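Local atomic coordinates of possible transcriptional regulator, ArsR family protein (Rhodococcus sp. RHA1, PDB entry 3F6V), a protein that probably binds DNA as a dimeric transcriptional regulator of the ArsR family, through a winged helix-turn-helix domain. Residues Leu49-Leu63 / Ile88-Leu100. Residues are numbered along the deposited sequence; the frame is centred on the assembly and turned at random.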
ATOM      1  N   LEU A  49     -11.531   6.578   3.399  1.00 36.45           N
ATOM      2  CA  LEU A  49     -10.163   6.335   2.885  1.00 31.72           C
ATOM      3  C   LEU A  49      -9.411   5.320   3.719  1.00 28.75           C
ATOM      4  O   LEU A  49      -9.411   5.396   4.950  1.00 29.86           O
ATOM      5  CB  LEU A  49      -9.329   7.615   2.784  1.00 31.41           C
ATOM      6  CG  LEU A  49      -9.771   8.759   1.871  1.00 29.96           C
ATOM      7  CD1 LEU A  49      -8.638   9.807   1.802  1.00 29.01           C
ATOM      8  CD2 LEU A  49     -10.184   8.303   0.473  1.00 30.61           C
ATOM      9  N   ASP A  50      -8.804   4.334   3.054  1.00 24.46           N
ATOM     10  CA  ASP A  50      -7.977   3.381   3.733  1.00 21.70           C
ATOM     11  C   ASP A  50      -6.531   3.913   3.765  1.00 19.03           C
ATOM     12  O   ASP A  50      -5.977   4.213   2.706  1.00 18.59           O
ATOM     13  CB  ASP A  50      -8.080   2.054   2.934  1.00 21.69           C
ATOM     14  CG  ASP A  50      -7.204   0.958   3.479  1.00 20.04           C
ATOM     15  OD1 ASP A  50      -5.974   1.046   3.330  1.00 17.98           O
ATOM     16  OD2 ASP A  50      -7.757  -0.040   4.009  1.00 23.86           O
ATOM     17  N   GLN A  51      -5.896   4.014   4.937  1.00 17.39           N
ATOM     18  CA  GLN A  51      -4.606   4.692   5.057  1.00 17.17           C
ATOM     19  C   GLN A  51      -3.553   3.957   4.292  1.00 15.24           C
ATOM     20  O   GLN A  51      -2.604   4.572   3.821  1.00 16.01           O
ATOM     21  CB  GLN A  51      -4.122   4.771   6.520  1.00 16.22           C
ATOM     22  CG  GLN A  51      -4.853   5.790   7.382  1.00 17.92           C
ATOM     23  CD  GLN A  51      -6.099   5.295   7.998  1.00 19.71           C
ATOM     24  OE1 GLN A  51      -6.538   4.155   7.789  1.00 21.67           O
ATOM     25  NE2 GLN A  51      -6.686   6.140   8.797  1.00 28.63           N
ATOM     26  N   LEU A  52      -3.617   2.609   4.274  1.00 14.49           N
ATOM     27  CA  LEU A  52      -2.602   1.861   3.601  1.00 14.24           C
ATOM     28  C   LEU A  52      -2.729   2.011   2.089  1.00 14.00           C
ATOM     29  O   LEU A  52      -1.746   2.215   1.418  1.00 13.48           O
ATOM     30  CB  LEU A  52      -2.685   0.403   4.068  1.00 13.94           C
ATOM     31  CG  LEU A  52      -1.733  -0.569   3.361  1.00 13.64           C
ATOM     32  CD1 LEU A  52      -0.283  -0.197   3.438  1.00 17.02           C
ATOM     33  CD2 LEU A  52      -1.929  -1.900   4.033  1.00 16.21           C
ATOM     34  N   GLU A  53      -3.938   1.944   1.552  1.00 13.58           N
ATOM     35  CA  GLU A  53      -4.131   2.173   0.127  1.00 12.76           C
ATOM     36  C   GLU A  53      -3.622   3.571  -0.265  1.00 12.21           C
ATOM     37  O   GLU A  53      -2.916   3.721  -1.248  1.00 13.42           O
ATOM     38  CB  GLU A  53      -5.601   1.993  -0.234  1.00 14.98           C
ATOM     39  CG  GLU A  53      -5.917   2.235  -1.681  1.00 17.21           C
ATOM     40  CD  GLU A  53      -7.397   2.043  -2.001  1.00 22.70           C
ATOM     41  OE1 GLU A  53      -8.249   2.147  -1.094  1.00 24.60           O
ATOM     42  OE2 GLU A  53      -7.690   1.824  -3.197  1.00 26.10           O
ATOM     43  N   VAL A  54      -3.990   4.588   0.507  1.00 12.22           N
ATOM     44  CA  VAL A  54      -3.559   5.963   0.182  1.00 12.36           C
ATOM     45  C   VAL A  54      -2.050   6.133   0.275  1.00 11.27           C
ATOM     46  O   VAL A  54      -1.392   6.701  -0.629  1.00 12.53           O
ATOM     47  CB  VAL A  54      -4.267   6.967   1.123  1.00 12.06           C
ATOM     48  CG1 VAL A  54      -3.597   8.361   1.063  1.00 13.73           C
ATOM     49  CG2 VAL A  54      -5.732   7.041   0.727  1.00 13.71           C
ATOM     50  N   ALA A  55      -1.493   5.633   1.354  1.00 11.87           N
ATOM     51  CA  ALA A  55      -0.057   5.837   1.602  1.00 12.51           C
ATOM     52  C   ALA A  55       0.825   5.126   0.609  1.00 11.82           C
ATOM     53  O   ALA A  55       1.957   5.541   0.368  1.00 14.22           O
ATOM     54  CB  ALA A  55       0.333   5.419   3.001  1.00 15.20           C
ATOM     55  N   ALA A  56       0.338   4.006   0.062  1.00 11.76           N
ATOM     56  CA  ALA A  56       1.168   3.155  -0.761  1.00 11.52           C
ATOM     57  C   ALA A  56       1.485   3.743  -2.144  1.00 11.65           C
ATOM     58  O   ALA A  56       2.378   3.248  -2.835  1.00 13.18           O
ATOM     59  CB  ALA A  56       0.493   1.807  -0.936  1.00 12.67           C
ATOM     60  N   GLU A  57       0.777   4.791  -2.574  1.00 12.34           N
ATOM     61  CA  GLU A  57       1.075   5.425  -3.842  1.00 13.22           C
ATOM     62  C   GLU A  57       2.554   5.928  -3.740  1.00 13.41           C
ATOM     63  O   GLU A  57       2.913   6.516  -2.727  1.00 13.56           O
ATOM     64  CB  GLU A  57       0.063   6.556  -4.076  1.00 14.48           C
ATOM     65  CG  GLU A  57      -0.051   7.022  -5.489  1.00 16.79           C
ATOM     66  CD  GLU A  57       1.011   7.994  -5.936  1.00 19.10           C
ATOM     67  OE1 GLU A  57       1.756   8.517  -5.097  1.00 19.62           O
ATOM     68  OE2 GLU A  57       1.069   8.247  -7.168  1.00 21.99           O
ATOM     69  N   PRO A  58       3.408   5.679  -4.758  1.00 14.40           N
ATOM     70  CA  PRO A  58       4.848   5.877  -4.554  1.00 15.12           C
ATOM     71  C   PRO A  58       5.307   7.328  -4.234  1.00 14.53           C
ATOM     72  O   PRO A  58       6.228   7.498  -3.423  1.00 16.00           O
ATOM     73  CB  PRO A  58       5.456   5.446  -5.889  1.00 16.33           C
ATOM     74  CG  PRO A  58       4.476   4.466  -6.443  1.00 19.53           C
ATOM     75  CD  PRO A  58       3.124   4.849  -5.954  1.00 14.96           C
ATOM     76  N   THR A  59       4.648   8.319  -4.806  1.00 14.30           N
ATOM     77  CA  THR A  59       4.966   9.721  -4.442  1.00 15.03           C
ATOM     78  C   THR A  59       4.546   9.980  -2.996  1.00 13.63           C
ATOM     79  O   THR A  59       5.308  10.615  -2.234  1.00 14.68           O
ATOM     80  CB  THR A  59       4.288  10.686  -5.389  1.00 14.23           C
ATOM     81  OG1 THR A  59       4.824  10.466  -6.691  1.00 19.24           O
ATOM     82  CG2 THR A  59       4.572  12.136  -4.957  1.00 16.27           C
ATOM     83  N   ARG A  60       3.343   9.520  -2.606  1.00 14.23           N
ATOM     84  CA  ARG A  60       2.953   9.661  -1.224  1.00 13.30           C
ATOM     85  C   ARG A  60       3.910   8.946  -0.254  1.00 13.74           C
ATOM     86  O   ARG A  60       4.166   9.464   0.830  1.00 13.46           O
ATOM     87  CB  ARG A  60       1.495   9.242  -1.035  1.00 13.61           C
ATOM     88  CG  ARG A  60       0.595  10.165  -1.785  1.00 14.36           C
ATOM     89  CD  ARG A  60      -0.877  10.020  -1.436  1.00 17.41           C
ATOM     90  NE  ARG A  60      -1.610   8.961  -2.116  1.00 20.76           N
ATOM     91  CZ  ARG A  60      -2.376   9.130  -3.194  1.00 19.78           C
ATOM     92  NH1 ARG A  60      -2.428  10.289  -3.835  1.00 24.06           N
ATOM     93  NH2 ARG A  60      -3.041   8.098  -3.671  1.00 24.98           N
ATOM     94  N   ARG A  61       4.425   7.756  -0.599  1.00 12.73           N
ATOM     95  CA  ARG A  61       5.408   7.095   0.281  1.00 12.73           C
ATOM     96  C   ARG A  61       6.597   7.985   0.512  1.00 12.82           C
ATOM     97  O   ARG A  61       7.075   8.106   1.663  1.00 12.60           O
ATOM     98  CB  ARG A  61       5.924   5.767  -0.279  1.00 13.86           C
ATOM     99  CG  ARG A  61       4.812   4.736  -0.371  1.00 13.49           C
ATOM    100  CD  ARG A  61       5.332   3.326  -0.513  1.00 15.38           C
ATOM    101  NE  ARG A  61       6.307   3.063  -1.530  1.00 15.05           N
ATOM    102  CZ  ARG A  61       6.088   2.365  -2.662  1.00 14.64           C
ATOM    103  NH1 ARG A  61       4.867   2.004  -3.046  1.00 16.50           N
ATOM    104  NH2 ARG A  61       7.097   2.039  -3.423  1.00 16.96           N
ATOM    105  N   ARG A  62       7.083   8.577  -0.580  1.00 13.23           N
ATOM    106  CA  ARG A  62       8.288   9.415  -0.454  1.00 14.06           C
ATOM    107  C   ARG A  62       7.965  10.686   0.341  1.00 13.82           C
ATOM    108  O   ARG A  62       8.781  11.119   1.144  1.00 14.54           O
ATOM    109  CB  ARG A  62       8.832   9.782  -1.834  1.00 14.77           C
ATOM    110  CG  ARG A  62      10.121  10.576  -1.798  1.00 18.28           C
ATOM    111  CD  ARG A  62      11.260   9.800  -1.165  1.00 23.36           C
ATOM    112  NE  ARG A  62      12.480  10.601  -1.064  1.00 26.50           N
ATOM    113  CZ  ARG A  62      13.291  10.582  -0.008  1.00 29.51           C
ATOM    114  NH1 ARG A  62      13.021   9.800   1.053  1.00 30.94           N
ATOM    115  NH2 ARG A  62      14.375  11.345  -0.013  1.00 32.69           N
ATOM    116  N   LEU A  63       6.772  11.253   0.148  1.00 13.21           N
ATOM    117  CA  LEU A  63       6.417  12.460   0.913  1.00 12.88           C
ATOM    118  C   LEU A  63       6.381  12.126   2.411  1.00 13.03           C
ATOM    119  O   LEU A  63       6.864  12.900   3.245  1.00 13.00           O
ATOM    120  CB  LEU A  63       5.064  13.003   0.495  1.00 13.38           C
ATOM    121  CG  LEU A  63       5.034  13.755  -0.831  1.00 13.02           C
ATOM    122  CD1 LEU A  63       3.624  13.933  -1.357  1.00 15.74           C
ATOM    123  CD2 LEU A  63       5.705  15.136  -0.665  1.00 14.88           C
ATOM    124  N   ILE A  88       2.030  17.946  -6.041  1.00 17.18           N
ATOM    125  CA  ILE A  88       2.449  17.584  -4.713  1.00 16.53           C
ATOM    126  C   ILE A  88       1.445  18.066  -3.684  1.00 16.21           C
ATOM    127  O   ILE A  88       1.130  17.348  -2.717  1.00 16.39           O
ATOM    128  CB  ILE A  88       3.861  18.086  -4.451  1.00 15.09           C
ATOM    129  CG1 ILE A  88       4.829  17.401  -5.425  1.00 17.30           C
ATOM    130  CG2 ILE A  88       4.249  17.864  -2.970  1.00 16.76           C
ATOM    131  CD1 ILE A  88       4.882  15.849  -5.303  1.00 18.83           C
ATOM    132  N   SER A  89       0.977  19.299  -3.830  1.00 17.38           N
ATOM    133  CA  SER A  89      -0.126  19.811  -3.027  1.00 17.30           C
ATOM    134  C   SER A  89      -1.336  18.839  -2.977  1.00 17.24           C
ATOM    135  O   SER A  89      -1.863  18.570  -1.887  1.00 17.36           O
ATOM    136  CB  SER A  89      -0.568  21.206  -3.545  1.00 19.21           C
ATOM    137  OG  SER A  89      -1.508  21.753  -2.657  1.00 25.34           O
ATOM    138  N   GLN A  90      -1.757  18.327  -4.130  0.50 16.96           N
ATOM    139  CA  GLN A  90      -2.905  17.417  -4.190  0.50 16.53           C
ATOM    140  C   GLN A  90      -2.627  16.097  -3.461  0.50 15.50           C
ATOM    141  O   GLN A  90      -3.514  15.585  -2.770  0.50 15.33           O
ATOM    142  CB  GLN A  90      -3.330  17.143  -5.630  0.50 16.72           C
ATOM    143  CG  GLN A  90      -4.501  16.192  -5.744  0.50 19.43           C
ATOM    144  CD  GLN A  90      -4.958  15.997  -7.191  0.50 25.63           C
ATOM    145  OE1 GLN A  90      -4.155  15.667  -8.078  0.50 27.77           O
ATOM    146  NE2 GLN A  90      -6.257  16.188  -7.433  0.50 27.94           N
ATOM    147  N   HIS A  91      -1.418  15.553  -3.624  1.00 14.52           N
ATOM    148  CA  HIS A  91      -1.012  14.332  -2.855  1.00 14.06           C
ATOM    149  C   HIS A  91      -1.081  14.644  -1.360  1.00 13.01           C
ATOM    150  O   HIS A  91      -1.565  13.810  -0.571  1.00 12.55           O
ATOM    151  CB  HIS A  91       0.388  13.893  -3.180  1.00 14.08           C
ATOM    152  CG  HIS A  91       0.496  13.180  -4.471  1.00 13.72           C
ATOM    153  ND1 HIS A  91      -0.122  11.969  -4.699  1.00 14.24           N
ATOM    154  CD2 HIS A  91       1.184  13.475  -5.598  1.00 16.87           C
ATOM    155  CE1 HIS A  91       0.175  11.552  -5.919  1.00 16.25           C
ATOM    156  NE2 HIS A  91       0.966  12.447  -6.487  1.00 19.48           N
ATOM    157  N   LEU A  92      -0.600  15.839  -0.940  1.00 12.45           N
ATOM    158  CA  LEU A  92      -0.666  16.198   0.489  1.00 12.39           C
ATOM    159  C   LEU A  92      -2.099  16.336   0.999  1.00 13.27           C
ATOM    160  O   LEU A  92      -2.368  15.991   2.161  1.00 12.99           O
ATOM    161  CB  LEU A  92       0.159  17.456   0.797  1.00 13.23           C
ATOM    162  CG  LEU A  92       1.673  17.162   0.677  1.00 11.48           C
ATOM    163  CD1 LEU A  92       2.444  18.501   0.500  1.00 14.55           C
ATOM    164  CD2 LEU A  92       2.245  16.392   1.867  1.00 14.40           C
ATOM    165  N   ARG A  93      -3.017  16.819   0.154  1.00 14.19           N
ATOM    166  CA  ARG A  93      -4.442  16.896   0.508  0.50 14.52           C
ATOM    167  C   ARG A  93      -5.044  15.497   0.716  1.00 13.97           C
ATOM    168  O   ARG A  93      -5.842  15.271   1.633  1.00 12.91           O
ATOM    169  CB  ARG A  93      -5.227  17.626  -0.589  0.50 15.10           C
ATOM    170  CG  ARG A  93      -6.694  17.847  -0.269  0.50 18.51           C
ATOM    171  CD  ARG A  93      -7.441  18.535  -1.418  0.50 23.77           C
ATOM    172  NE  ARG A  93      -8.897  18.375  -1.308  0.50 28.71           N
ATOM    173  CZ  ARG A  93      -9.690  19.229  -0.666  0.50 29.87           C
ATOM    174  NH1 ARG A  93      -9.171  20.304  -0.080  0.50 31.77           N
ATOM    175  NH2 ARG A  93     -10.999  19.012  -0.607  0.50 30.93           N
ATOM    176  N   VAL A  94      -4.654  14.567  -0.165  1.00 12.86           N
ATOM    177  CA  VAL A  94      -5.133  13.173  -0.033  1.00 12.57           C
ATOM    178  C   VAL A  94      -4.598  12.576   1.277  1.00 11.23           C
ATOM    179  O   VAL A  94      -5.351  11.917   2.048  1.00 12.12           O
ATOM    180  CB  VAL A  94      -4.753  12.343  -1.262  1.00 13.48           C
ATOM    181  CG1 VAL A  94      -5.199  10.906  -1.078  1.00 16.40           C
ATOM    182  CG2 VAL A  94      -5.489  12.860  -2.510  1.00 14.34           C
ATOM    183  N   LEU A  95      -3.308  12.786   1.562  1.00 10.40           N
ATOM    184  CA  LEU A  95      -2.725  12.249   2.787  1.00 10.49           C
ATOM    185  C   LEU A  95      -3.417  12.905   4.012  1.00  9.81           C
ATOM    186  O   LEU A  95      -3.584  12.280   5.065  1.00 11.02           O
ATOM    187  CB  LEU A  95      -1.244  12.581   2.825  1.00 10.71           C
ATOM    188  CG  LEU A  95      -0.434  11.670   1.904  1.00 10.05           C
ATOM    189  CD1 LEU A  95       0.985  12.262   1.750  1.00 12.31           C
ATOM    190  CD2 LEU A  95      -0.302  10.287   2.502  1.00 12.50           C
ATOM    191  N   THR A  96      -3.820  14.181   3.886  1.00 11.20           N
ATOM    192  CA  THR A  96      -4.475  14.883   4.984  1.00 11.11           C
ATOM    193  C   THR A  96      -5.849  14.272   5.247  1.00 11.85           C
ATOM    194  O   THR A  96      -6.215  13.979   6.405  1.00 11.92           O
ATOM    195  CB  THR A  96      -4.680  16.380   4.670  1.00 11.76           C
ATOM    196  OG1 THR A  96      -3.399  17.018   4.560  1.00 14.22           O
ATOM    197  CG2 THR A  96      -5.454  17.050   5.809  1.00 12.46           C
ATOM    198  N   GLU A  97      -6.576  14.004   4.171  1.00 12.01           N
ATOM    199  CA  GLU A  97      -7.905  13.406   4.279  0.50 13.10           C
ATOM    200  C   GLU A  97      -7.822  12.020   4.929  1.00 12.91           C
ATOM    201  O   GLU A  97      -8.701  11.634   5.708  1.00 13.59           O
ATOM    202  CB  GLU A  97      -8.563  13.338   2.904  0.50 13.43           C
ATOM    203  CG  GLU A  97     -10.072  13.009   2.901  0.50 16.87           C
ATOM    204  CD  GLU A  97     -10.947  14.071   3.610  0.50 20.08           C
ATOM    205  OE1 GLU A  97     -10.414  15.074   4.128  0.50 22.46           O
ATOM    206  OE2 GLU A  97     -12.178  13.894   3.665  0.50 24.57           O
ATOM    207  N   ALA A  98      -6.754  11.297   4.617  1.00 10.92           N
ATOM    208  CA  ALA A  98      -6.511   9.984   5.226  1.00 10.88           C
ATOM    209  C   ALA A  98      -6.002  10.030   6.655  1.00 10.06           C
ATOM    210  O   ALA A  98      -5.779   8.993   7.256  1.00 12.57           O
ATOM    211  CB  ALA A  98      -5.599   9.161   4.342  1.00 11.47           C
ATOM    212  N   GLY A  99      -5.799  11.225   7.222  1.00 10.20           N
ATOM    213  CA  GLY A  99      -5.322  11.353   8.575  1.00 11.04           C
ATOM    214  C   GLY A  99      -3.850  11.076   8.787  1.00  8.77           C
ATOM    215  O   GLY A  99      -3.414  10.911   9.947  1.00 11.38           O
ATOM    216  N   LEU A 100      -3.061  11.103   7.708  1.00  9.71           N
ATOM    217  CA  LEU A 100      -1.647  10.777   7.792  1.00 10.34           C
ATOM    218  C   LEU A 100      -0.749  12.007   7.955  1.00 10.52           C
ATOM    219  O   LEU A 100       0.356  11.886   8.475  1.00 11.57           O
ATOM    220  CB  LEU A 100      -1.231   9.977   6.544  1.00 11.34           C
ATOM    221  CG  LEU A 100      -1.835   8.569   6.468  1.00 10.47           C
ATOM    222  CD1 LEU A 100      -1.715   7.972   5.068  1.00 12.68           C
ATOM    223  CD2 LEU A 100      -1.049   7.674   7.479  1.00 15.83           C
TER
HETATM  224  O   HOH W   1      -6.040   8.212  10.032  1.00 35.79           O
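R60 reaches across to helix 88-97 with its guanidinium lying between two side chains: CG1 of V94 sits over the centre of one face, 3.9 Å from R60 CZ, and CG of E57 covers the rim of the other. A bend at chi3 (-83°) brings R60 NE onto V54 O at 2.7 Å, within the guanidinium plane, while R60 NH1 makes a weak bond of 3.0 Å to H91 ND1 at the edge of the ring. T59 lays CG2 over a face of that same imidazole as a CH-pi contact, and OE1 of E57, which caps helix 58-66 by accepting from R60 N, stands 3.5 Å from H91 CE1. In the winged helix-turn-helix fold of ArsR proteins, helix 85-97 is probably the DNA-recognition helix; segment 58-63 crosses segment 88-97 at -78°. There L63 fits as a knob among I88, H91, L92 and L95, its CD1 against H91 CB. V54, with CG1 anti to its own N (chi1 166°), places that methyl against both V94 CG1 and A98 CB. Where helix 88-97 ends in a Schellman motif at G99, Q51 lays its CG 3.3 Å from A98 O, its NE2 bonding weakly to that carbonyl; past the turn, L100 CD1 rests on A55 CB at 3.9 Å.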